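Long-range contacts in DUF7790 domain-containing protein (Leptospira interrogans serogroup Icterohaemorrhagiae serovar copenhageni, PDB 6ULO), which is of unknown function but belongs to a family grouped with the Rossmann-like NADP-binding domains, the full-length protein probably being a membrane protein: residues 278-283 and 315-320; 222-227 and 252-257; 55-60 and 79-84; 230-235 and 295-300. All blocks are in the same frame, centred on the assembly; numbering follows the deposited sequence.

Contact 1 (278-283 and 315-320); sequences YCVQKI and ITVVDK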
# COMPACT_ATOMS: atom_id res chain seq x y z
N TYR A 278 -0.25 14.75 -4.75
CA TYR A 278 0.61 13.68 -4.25
C TYR A 278 1.72 14.30 -3.41
O TYR A 278 2.13 15.44 -3.65
CB TYR A 278 1.18 12.89 -5.45
CG TYR A 278 0.06 12.18 -6.17
CD1 TYR A 278 -0.19 10.82 -5.96
CD2 TYR A 278 -0.79 12.88 -7.04
CE1 TYR A 278 -1.26 10.20 -6.57
CE2 TYR A 278 -1.87 12.26 -7.65
CZ TYR A 278 -2.09 10.92 -7.41
OH TYR A 278 -3.17 10.30 -7.99
N CYS A 279 2.25 13.54 -2.46
CA CYS A 279 3.27 14.08 -1.59
C CYS A 279 4.21 12.96 -1.13
O CYS A 279 3.76 11.88 -0.71
CB CYS A 279 2.61 14.75 -0.39
SG CYS A 279 3.74 15.46 0.82
N VAL A 280 5.51 13.22 -1.21
CA VAL A 280 6.51 12.34 -0.61
C VAL A 280 7.28 13.13 0.46
O VAL A 280 7.34 14.36 0.43
CB VAL A 280 7.47 11.71 -1.64
CG1 VAL A 280 6.67 10.88 -2.59
CG2 VAL A 280 8.26 12.77 -2.37
N GLN A 281 7.89 12.40 1.38
CA GLN A 281 8.57 13.01 2.52
C GLN A 281 9.46 11.94 3.12
O GLN A 281 8.99 10.83 3.38
CB GLN A 281 7.53 13.44 3.57
CG GLN A 281 8.09 13.96 4.87
CD GLN A 281 7.02 14.46 5.83
OE1 GLN A 281 5.83 14.11 5.69
NE2 GLN A 281 7.43 15.28 6.79
N LYS A 282 10.72 12.25 3.38
CA LYS A 282 11.54 11.23 4.04
C LYS A 282 10.92 10.84 5.37
O LYS A 282 10.44 11.70 6.12
CB LYS A 282 12.97 11.74 4.24
CG LYS A 282 13.83 11.68 2.96
CD LYS A 282 15.26 12.13 3.20
CE LYS A 282 16.13 11.85 1.98
NZ LYS A 282 17.52 12.32 2.17
N ILE A 283 10.92 9.53 5.68
CA ILE A 283 10.35 9.11 6.97
C ILE A 283 11.10 9.75 8.14
O ILE A 283 10.48 10.15 9.13
CB ILE A 283 10.30 7.58 7.11
CG1 ILE A 283 9.59 6.93 5.94
CG2 ILE A 283 9.56 7.22 8.37
CD1 ILE A 283 9.51 5.41 6.03
N ILE A 315 2.45 17.55 -7.27
CA ILE A 315 3.21 16.73 -6.34
C ILE A 315 4.13 17.62 -5.51
O ILE A 315 4.72 18.58 -6.03
CB ILE A 315 3.93 15.57 -7.08
CG1 ILE A 315 4.72 14.70 -6.09
CG2 ILE A 315 4.83 16.12 -8.21
CD1 ILE A 315 5.18 13.35 -6.67
N THR A 316 4.25 17.28 -4.23
CA THR A 316 5.05 18.01 -3.25
C THR A 316 6.08 17.08 -2.63
O THR A 316 5.80 15.88 -2.43
CB THR A 316 4.09 18.57 -2.17
OG1 THR A 316 3.34 19.66 -2.71
CG2 THR A 316 4.80 19.06 -0.94
N VAL A 317 7.26 17.61 -2.35
CA VAL A 317 8.25 16.97 -1.48
C VAL A 317 8.28 17.77 -0.20
O VAL A 317 8.54 18.97 -0.22
CB VAL A 317 9.64 16.97 -2.12
CG1 VAL A 317 10.67 16.35 -1.18
CG2 VAL A 317 9.62 16.31 -3.50
N VAL A 318 8.04 17.12 0.94
CA VAL A 318 8.23 17.78 2.22
C VAL A 318 9.70 17.59 2.60
O VAL A 318 10.09 16.52 3.11
CB VAL A 318 7.29 17.28 3.32
CG1 VAL A 318 7.64 17.94 4.65
CG2 VAL A 318 5.84 17.58 2.96
N ASP A 319 10.51 18.61 2.31
CA ASP A 319 11.94 18.56 2.54
C ASP A 319 12.39 19.56 3.59
O ASP A 319 13.59 19.65 3.85
CB ASP A 319 12.70 18.76 1.21
CG ASP A 319 12.22 19.97 0.42
OD1 ASP A 319 11.38 20.75 0.92
OD2 ASP A 319 12.68 20.13 -0.73
N LYS A 320 11.46 20.29 4.21
CA LYS A 320 11.75 21.28 5.24
C LYS A 320 11.29 20.74 6.57
O LYS A 320 10.50 19.80 6.65
CB LYS A 320 11.04 22.59 4.92
CG LYS A 320 11.55 23.28 3.66
CD LYS A 320 10.76 24.55 3.27
CE LYS A 320 9.39 24.23 2.66
NZ LYS A 320 8.69 25.46 2.19
O HOH W 1 12.03 14.77 2.84

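Contact 2 (222-227 and 252-257); sequences YFSNAE and VRTISV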
# COMPACT_ATOMS: atom_id res chain seq x y z
N TYR A 222 3.13 3.90 2.86
CA TYR A 222 2.09 4.54 2.06
C TYR A 222 0.83 4.70 2.90
O TYR A 222 0.30 3.71 3.43
CB TYR A 222 1.82 3.69 0.81
CG TYR A 222 0.54 4.07 0.06
CD1 TYR A 222 0.51 5.15 -0.85
CD2 TYR A 222 -0.63 3.35 0.25
CE1 TYR A 222 -0.67 5.45 -1.54
CE2 TYR A 222 -1.79 3.65 -0.47
CZ TYR A 222 -1.80 4.71 -1.35
OH TYR A 222 -2.96 5.00 -2.00
N PHE A 223 0.34 5.93 3.00
CA PHE A 223 -0.85 6.27 3.77
C PHE A 223 -2.06 6.58 2.92
O PHE A 223 -3.10 6.90 3.49
CB PHE A 223 -0.59 7.48 4.67
CG PHE A 223 0.47 7.25 5.72
CD1 PHE A 223 0.42 6.15 6.58
CD2 PHE A 223 1.53 8.15 5.85
CE1 PHE A 223 1.40 5.99 7.58
CE2 PHE A 223 2.50 7.98 6.85
CZ PHE A 223 2.43 6.91 7.70
N SER A 224 -1.95 6.61 1.59
CA SER A 224 -3.03 7.16 0.77
C SER A 224 -3.37 8.54 1.32
O SER A 224 -2.46 9.25 1.72
CB SER A 224 -4.20 6.16 0.70
OG SER A 224 -5.22 6.66 -0.17
N ASN A 225 -4.65 8.89 1.40
CA ASN A 225 -5.05 10.13 2.05
C ASN A 225 -5.61 9.87 3.44
O ASN A 225 -6.38 10.70 3.96
CB ASN A 225 -6.02 10.96 1.19
CG ASN A 225 -7.40 10.36 1.12
OD1 ASN A 225 -7.53 9.12 1.01
ND2 ASN A 225 -8.44 11.21 1.15
N ALA A 226 -5.22 8.75 4.06
CA ALA A 226 -5.79 8.41 5.37
C ALA A 226 -5.55 9.50 6.41
O ALA A 226 -6.40 9.69 7.29
CB ALA A 226 -5.20 7.09 5.86
N GLU A 227 -4.43 10.22 6.31
CA GLU A 227 -4.12 11.24 7.31
C GLU A 227 -5.10 12.41 7.23
O GLU A 227 -5.17 13.18 8.18
CB GLU A 227 -2.69 11.76 7.14
CG GLU A 227 -1.58 10.71 7.37
CD GLU A 227 -0.30 11.15 6.72
OE1 GLU A 227 -0.21 11.00 5.49
OE2 GLU A 227 0.59 11.68 7.42
N VAL A 252 4.68 8.10 1.42
CA VAL A 252 3.87 8.48 0.28
C VAL A 252 2.45 8.75 0.78
O VAL A 252 1.86 7.92 1.49
CB VAL A 252 3.85 7.35 -0.77
CG1 VAL A 252 2.88 7.71 -1.93
CG2 VAL A 252 5.26 7.03 -1.24
N ARG A 253 1.88 9.89 0.39
CA ARG A 253 0.51 10.23 0.78
C ARG A 253 -0.12 11.03 -0.35
O ARG A 253 0.55 11.51 -1.28
CB ARG A 253 0.47 11.06 2.08
CG ARG A 253 1.11 12.44 1.94
CD ARG A 253 0.86 13.35 3.11
NE ARG A 253 1.44 12.86 4.36
CZ ARG A 253 2.67 13.14 4.80
NH1 ARG A 253 3.51 13.86 4.07
NH2 ARG A 253 3.07 12.67 5.99
N THR A 254 -1.43 11.21 -0.23
CA THR A 254 -2.15 12.16 -1.06
C THR A 254 -2.99 13.06 -0.16
O THR A 254 -3.29 12.73 1.00
CB THR A 254 -3.10 11.42 -2.03
OG1 THR A 254 -3.91 10.49 -1.30
CG2 THR A 254 -2.31 10.70 -3.08
N ILE A 255 -3.36 14.22 -0.71
CA ILE A 255 -4.31 15.12 -0.07
C ILE A 255 -5.32 15.59 -1.11
O ILE A 255 -5.15 15.43 -2.32
CB ILE A 255 -3.66 16.34 0.63
CG1 ILE A 255 -2.91 17.22 -0.38
CG2 ILE A 255 -2.86 15.88 1.90
CD1 ILE A 255 -2.65 18.64 0.18
N SER A 256 -6.40 16.19 -0.59
CA SER A 256 -7.48 16.63 -1.47
C SER A 256 -8.07 17.96 -1.06
O SER A 256 -9.16 18.30 -1.53
CB SER A 256 -8.56 15.54 -1.54
OG SER A 256 -9.13 15.29 -0.26
N VAL A 257 -7.39 18.71 -0.21
CA VAL A 257 -7.86 20.00 0.28
C VAL A 257 -6.82 21.05 -0.11
O VAL A 257 -5.70 20.75 -0.49
CB VAL A 257 -8.07 19.99 1.82
CG1 VAL A 257 -9.08 18.95 2.20
CG2 VAL A 257 -6.77 19.73 2.52

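Contact 3 (55-60 and 79-84); sequences LLIPHV and AAWAKS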
# COMPACT_ATOMS: atom_id res chain seq x y z
N LEU A 55 3.40 9.72 -11.03
CA LEU A 55 4.23 10.84 -10.59
C LEU A 55 5.21 10.42 -9.50
O LEU A 55 6.19 11.11 -9.26
CB LEU A 55 3.35 11.96 -10.05
CG LEU A 55 2.44 12.60 -11.12
CD1 LEU A 55 1.48 13.56 -10.41
CD2 LEU A 55 3.27 13.33 -12.18
N LEU A 56 4.95 9.30 -8.83
CA LEU A 56 5.84 8.83 -7.77
C LEU A 56 7.08 8.15 -8.29
O LEU A 56 8.04 8.00 -7.53
CB LEU A 56 5.09 7.83 -6.90
CG LEU A 56 3.85 8.37 -6.18
CD1 LEU A 56 3.12 7.23 -5.51
CD2 LEU A 56 4.22 9.48 -5.18
N ILE A 57 7.07 7.68 -9.56
CA ILE A 57 8.17 6.84 -10.05
C ILE A 57 9.55 7.38 -9.73
O ILE A 57 10.37 6.64 -9.18
CB ILE A 57 7.97 6.49 -11.52
CG1 ILE A 57 6.72 5.62 -11.71
CG2 ILE A 57 9.24 5.77 -12.06
CD1 ILE A 57 6.32 5.48 -13.18
N PRO A 58 9.89 8.62 -10.06
CA PRO A 58 11.28 9.07 -9.82
C PRO A 58 11.63 9.14 -8.35
O PRO A 58 12.83 9.07 -8.03
CB PRO A 58 11.34 10.46 -10.47
CG PRO A 58 9.94 10.82 -10.86
CD PRO A 58 9.09 9.59 -10.85
N HIS A 59 10.64 9.27 -7.47
CA HIS A 59 10.88 9.30 -6.03
C HIS A 59 11.06 7.91 -5.43
O HIS A 59 11.92 7.72 -4.56
CB HIS A 59 9.73 10.02 -5.35
CG HIS A 59 9.60 11.43 -5.80
ND1 HIS A 59 10.45 12.42 -5.36
CD2 HIS A 59 8.77 12.02 -6.70
CE1 HIS A 59 10.14 13.55 -5.96
NE2 HIS A 59 9.12 13.34 -6.77
N VAL A 60 10.22 6.95 -5.83
CA VAL A 60 10.25 5.65 -5.18
C VAL A 60 11.10 4.60 -5.88
O VAL A 60 11.38 3.56 -5.27
CB VAL A 60 8.82 5.11 -4.96
CG1 VAL A 60 7.99 6.07 -4.14
CG2 VAL A 60 8.15 4.79 -6.30
N ALA A 79 5.39 -0.83 -4.82
CA ALA A 79 6.43 -1.76 -4.36
C ALA A 79 7.23 -2.34 -5.52
O ALA A 79 8.44 -2.59 -5.38
CB ALA A 79 5.81 -2.88 -3.54
N ALA A 80 6.58 -2.60 -6.67
CA ALA A 80 7.34 -3.10 -7.81
C ALA A 80 8.33 -2.04 -8.30
O ALA A 80 9.47 -2.36 -8.64
CB ALA A 80 6.39 -3.53 -8.93
N TRP A 81 7.89 -0.78 -8.36
CA TRP A 81 8.81 0.30 -8.75
C TRP A 81 9.97 0.39 -7.77
O TRP A 81 11.13 0.61 -8.16
CB TRP A 81 8.06 1.62 -8.76
CG TRP A 81 7.01 1.76 -9.81
CD1 TRP A 81 6.91 1.04 -10.97
CD2 TRP A 81 5.88 2.64 -9.80
NE1 TRP A 81 5.79 1.43 -11.70
CE2 TRP A 81 5.16 2.42 -11.00
CE3 TRP A 81 5.42 3.60 -8.90
CZ2 TRP A 81 4.01 3.15 -11.31
CZ3 TRP A 81 4.26 4.30 -9.19
CH2 TRP A 81 3.59 4.10 -10.40
N ALA A 82 9.67 0.26 -6.47
CA ALA A 82 10.70 0.37 -5.44
C ALA A 82 11.57 -0.87 -5.36
O ALA A 82 12.65 -0.80 -4.75
CB ALA A 82 10.02 0.61 -4.09
N LYS A 83 11.16 -1.99 -5.96
CA LYS A 83 11.81 -3.28 -5.70
C LYS A 83 11.90 -3.55 -4.20
O LYS A 83 12.95 -3.92 -3.65
CB LYS A 83 13.18 -3.37 -6.40
CG LYS A 83 13.05 -3.23 -7.91
CD LYS A 83 14.37 -3.29 -8.60
CE LYS A 83 14.19 -3.07 -10.10
NZ LYS A 83 15.43 -3.40 -10.83
N SER A 84 10.76 -3.40 -3.53
CA SER A 84 10.70 -3.70 -2.10
C SER A 84 11.04 -5.17 -1.83
O SER A 84 10.67 -6.06 -2.60
CB SER A 84 9.29 -3.41 -1.59
OG SER A 84 8.89 -2.08 -1.89

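Contact 4 (230-235 and 295-300); sequences FAYPQE and PGLRSL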
# COMPACT_ATOMS: atom_id res chain seq x y z
N PHE A 230 -7.54 12.57 10.41
CA PHE A 230 -7.18 12.69 11.83
C PHE A 230 -6.05 13.69 12.03
O PHE A 230 -5.18 13.85 11.18
CB PHE A 230 -6.80 11.33 12.45
CG PHE A 230 -5.70 10.57 11.70
CD1 PHE A 230 -4.35 10.85 11.91
CD2 PHE A 230 -6.04 9.55 10.82
CE1 PHE A 230 -3.37 10.10 11.25
CE2 PHE A 230 -5.08 8.82 10.17
CZ PHE A 230 -3.74 9.10 10.37
N ALA A 231 -6.07 14.34 13.19
CA ALA A 231 -4.86 14.95 13.72
C ALA A 231 -4.02 13.84 14.35
O ALA A 231 -4.56 12.91 14.94
CB ALA A 231 -5.22 16.02 14.76
N TYR A 232 -2.72 13.93 14.21
CA TYR A 232 -1.86 12.83 14.66
C TYR A 232 -2.00 12.60 16.16
O TYR A 232 -1.71 13.51 16.94
CB TYR A 232 -0.41 13.16 14.37
CG TYR A 232 -0.11 13.36 12.90
CD1 TYR A 232 -0.31 12.33 11.99
CD2 TYR A 232 0.37 14.57 12.41
CE1 TYR A 232 -0.05 12.47 10.65
CE2 TYR A 232 0.65 14.73 11.07
CZ TYR A 232 0.44 13.68 10.19
OH TYR A 232 0.74 13.89 8.86
N PRO A 233 -2.41 11.41 16.60
CA PRO A 233 -2.46 11.11 18.04
C PRO A 233 -1.17 10.43 18.51
O PRO A 233 -0.33 10.00 17.71
CB PRO A 233 -3.63 10.14 18.13
CG PRO A 233 -3.46 9.32 16.86
CD PRO A 233 -3.01 10.33 15.80
N GLN A 234 -1.07 10.28 19.83
CA GLN A 234 0.15 9.75 20.43
C GLN A 234 0.53 8.36 19.93
O GLN A 234 1.71 8.09 19.68
CB GLN A 234 -0.01 9.74 21.94
CG GLN A 234 1.27 9.49 22.67
CD GLN A 234 2.27 10.57 22.41
OE1 GLN A 234 1.96 11.77 22.52
NE2 GLN A 234 3.48 10.18 22.02
N GLU A 235 -0.44 7.45 19.79
CA GLU A 235 -0.06 6.10 19.40
C GLU A 235 0.54 6.07 18.00
O GLU A 235 1.48 5.31 17.74
CB GLU A 235 -1.24 5.13 19.50
CG GLU A 235 -1.61 4.69 20.93
CD GLU A 235 -0.51 3.88 21.72
OE1 GLU A 235 0.43 3.26 21.15
OE2 GLU A 235 -0.61 3.83 22.98
N PRO A 295 0.43 21.45 18.32
CA PRO A 295 -0.92 20.98 18.69
C PRO A 295 -1.81 20.83 17.46
O PRO A 295 -1.87 21.72 16.61
CB PRO A 295 -1.43 22.05 19.65
CG PRO A 295 -0.56 23.22 19.41
CD PRO A 295 0.78 22.71 19.00
N GLY A 296 -2.49 19.70 17.38
CA GLY A 296 -3.42 19.56 16.28
C GLY A 296 -2.78 19.36 14.93
O GLY A 296 -3.49 19.44 13.92
N LEU A 297 -1.48 19.04 14.88
CA LEU A 297 -0.79 18.83 13.61
C LEU A 297 -1.47 17.75 12.78
O LEU A 297 -1.87 16.70 13.28
CB LEU A 297 0.66 18.40 13.87
CG LEU A 297 1.56 18.29 12.64
CD1 LEU A 297 1.79 19.71 12.06
CD2 LEU A 297 2.87 17.59 13.01
N ARG A 298 -1.57 18.04 11.48
CA ARG A 298 -2.17 17.18 10.47
C ARG A 298 -1.29 17.23 9.24
O ARG A 298 -0.48 18.15 9.08
CB ARG A 298 -3.56 17.71 10.06
CG ARG A 298 -4.65 17.47 11.08
CD ARG A 298 -5.89 18.32 10.80
NE ARG A 298 -6.94 18.11 11.79
CZ ARG A 298 -7.88 17.16 11.73
NH1 ARG A 298 -7.93 16.32 10.70
NH2 ARG A 298 -8.78 17.07 12.69
N SER A 299 -1.47 16.25 8.33
CA SER A 299 -0.64 16.23 7.12
C SER A 299 -0.72 17.55 6.33
O SER A 299 0.27 17.97 5.75
CB SER A 299 -0.99 15.03 6.22
OG SER A 299 -2.32 15.09 5.77
N LEU A 300 -1.90 18.19 6.29
CA LEU A 300 -2.01 19.44 5.54
C LEU A 300 -1.03 20.48 6.07
O LEU A 300 -0.30 21.12 5.31
CB LEU A 300 -3.44 19.96 5.60
CG LEU A 300 -3.67 21.38 5.03
CD1 LEU A 300 -3.34 21.44 3.52
CD2 LEU A 300 -5.10 21.83 5.32
O HOH W 2 -2.84 14.06 9.62
O HOH W 3 -6.09 15.82 8.61
O HOH W 4 -1.46 16.21 16.15

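Contact 1 (278-283 and 315-320)
Q281 and V318 both send a first branch anti to the backbone N, CG of Q281 at chi1 174° and CG1 of V318 at 175°. The two side chains lie side by side and point the same way. The Q281 amide runs past the valine, with NE2 3.4 Å from V318 CG1. The other methyl, V318 CG2, meets C279 SG at 3.7 Å. These three residues and T316 share one face of the sheet, covered by helices 283-291 and 299-306. On the opposite face V280 CG2 touches V317 CG2 at 4.0 Å, and Y278 CB touches I315 CG1.

The backbones are neighbouring parallel strands, 277-282 and 315-318. T316 N donates to Y278 O at 2.9 Å. V280 N donates to T316 O at 2.9 Å, and V318 N to V280 O at 2.9 Å. Beyond this a water takes over. It accepts from K282 N and donates to V318 O, 2.6 Å away.

The Q281 amide finds its polar partners elsewhere, OE1 at R253 and NE2 at N285. The join itself therefore rests on three direct backbone bonds, one water bridge and mainly apolar side-chain contacts, while the buried amide is satisfied by third parties.

Contact 2 (222-227 and 252-257)
Y222 pairs with V252 in parallel, F223 N donates to V252 O at 2.9 Å, and segment 222-227 then leaves the sheet through a type II' turn from F223 to A226. The turn directs S224 O back at the strand, where T254 N donates to it at 3.0 Å from well above the carbonyl plane.

V252 CG1 sits at the edge of the Y222 ring, near its plane, 3.7 Å from CD1. N225 CB rests against the threonine, 3.3 Å from T254 OG1. The polar ends of Y222, S224 and T254 all reach E50, so one carboxylate takes hydroxyls from both segments.

This is the carboxyl end of strand 218-222, inside the parallel part of the sheet. In Rossmann-like folds the loops at this end of the strands commonly form the ligand-binding side. No such role is established for this protein.

The charged pair is R253 with E227. The arginine chain bends at chi3 (64°), which places NE beside the carboxylate. NE donates to E227 OE1 at 2.7 Å, and NH2 donates to E227 OE2 at 3.0 Å. The grip is side-on, one nitrogen to each oxygen. OE2 is met on its syn lone pair, whereas at OE1 the donor lies 24° out of the carboxylate plane. The two flat groups are turned 35° apart. E227 OE2 also bonds Y232 OH, and the guanidinium makes a cation-pi contact with F286.

Contact 3 (55-60 and 79-84)
A Schellman motif closes helix 74-82 just beyond W81 and A82, the residues that meet I57 and V60 of the short helix 57-60. K83, with positive phi, is its C-prime residue. S84 N bonds A79 O at 3.1 Å, and K83 N bonds A80 O at 3.2 Å.

The indole of W81 carries most of the contact. I57 CG1 stands almost exactly over its six-membered ring, 3.4 Å from the ring centroid and 3° off the normal. This is a CH-pi contact. CG1 of I57 is anti to the carbonyl carbon (chi1 -65°), which sets it over the ring. I57 CD1 runs outward over the rim, 3.8 Å from W81 CZ2. V60 comes from another direction. Its CG2 is at the ring edge, near the plane, 4.0 Å from W81 CE3. L56 adds a looser touch, with CB 4.3 Å from W81 CZ3. The backbones come close at one point, where A82 CA makes a CA-H...O contact of 3.3 Å with V60 O. The indole N-H is satisfied elsewhere, by K170 O.

Helix 74-82 is the helix of a beta-alpha-beta unit that joins the adjacent parallel strands 66-69 and 86-91. Y169 touches both I57 and W81, and helix 176-187 packs on W81 through Q178. On the sheet side, L56 and V60 lie on V252 of strand 249-255, and L56 and H59 reach V280 of strand 277-282.

Contact 4 (230-235 and 295-300)
The ring of Y232 lies obliquely against the backbone from L297 to S299, with CE2 3.7 Å from R298 C and OH 3.2 Å from S299 CA. L297 CG lies at the ring edge, in its plane, 3.9 Å from CD2. The hydroxyl of Y232 bonds E227.

One direct backbone bond joins the segments. Y232 N donates to L297 O at 3.0 Å, nearly straight on to the carbonyl. A water also donates to L297 O, so two bonds grip this oxygen. The same water donates to Y232 O.

R298 comes back over the other segment. Its extended chain (chi3 -179°) carries NE out beside A231. Chi4 near -87° then swings CZ over, and one face of the guanidinium lies on the F230-A231 peptide. A231 N is 3.6 Å from the guanidinium plane, over its centre. A second water sits in that plane and accepts from R298 NH1 at 2.8 Å. It bonds F230 O only weakly.

A third water lies over one face of the Y232 ring, offset toward the rim. It accepts from S299 N at 2.9 Å and donates to F230 O. S299 begins helix 299-306, directly after the N-cap residue R298.

The contact thus combines one direct backbone bond and the buried Y232 ring with water bridges. The R298 guanidinium faces a peptide, and a water satisfies an amide at the helix start.

Contact 3 closes first, bringing the short helix 57-60 onto the end of helix 74-82 around strand 66-69. Contact 2 closes a loop of 24 residues and joins the end of strand 218-222 to strand 249-255. Contact 4 opens inside that loop and closes 59 residues later, inside the span of contact 1. It therefore crosses both contact 2 and contact 1. Contact 1 closes a loop of 31 residues and sets strand 315-318 beside 277-282. Contacts 1 and 2 meet in the sheet at R253. Contacts 2 and 4 meet at E227. Contact 3 packs on both sheet contacts through L56, H59 and V60, but does not touch contact 4.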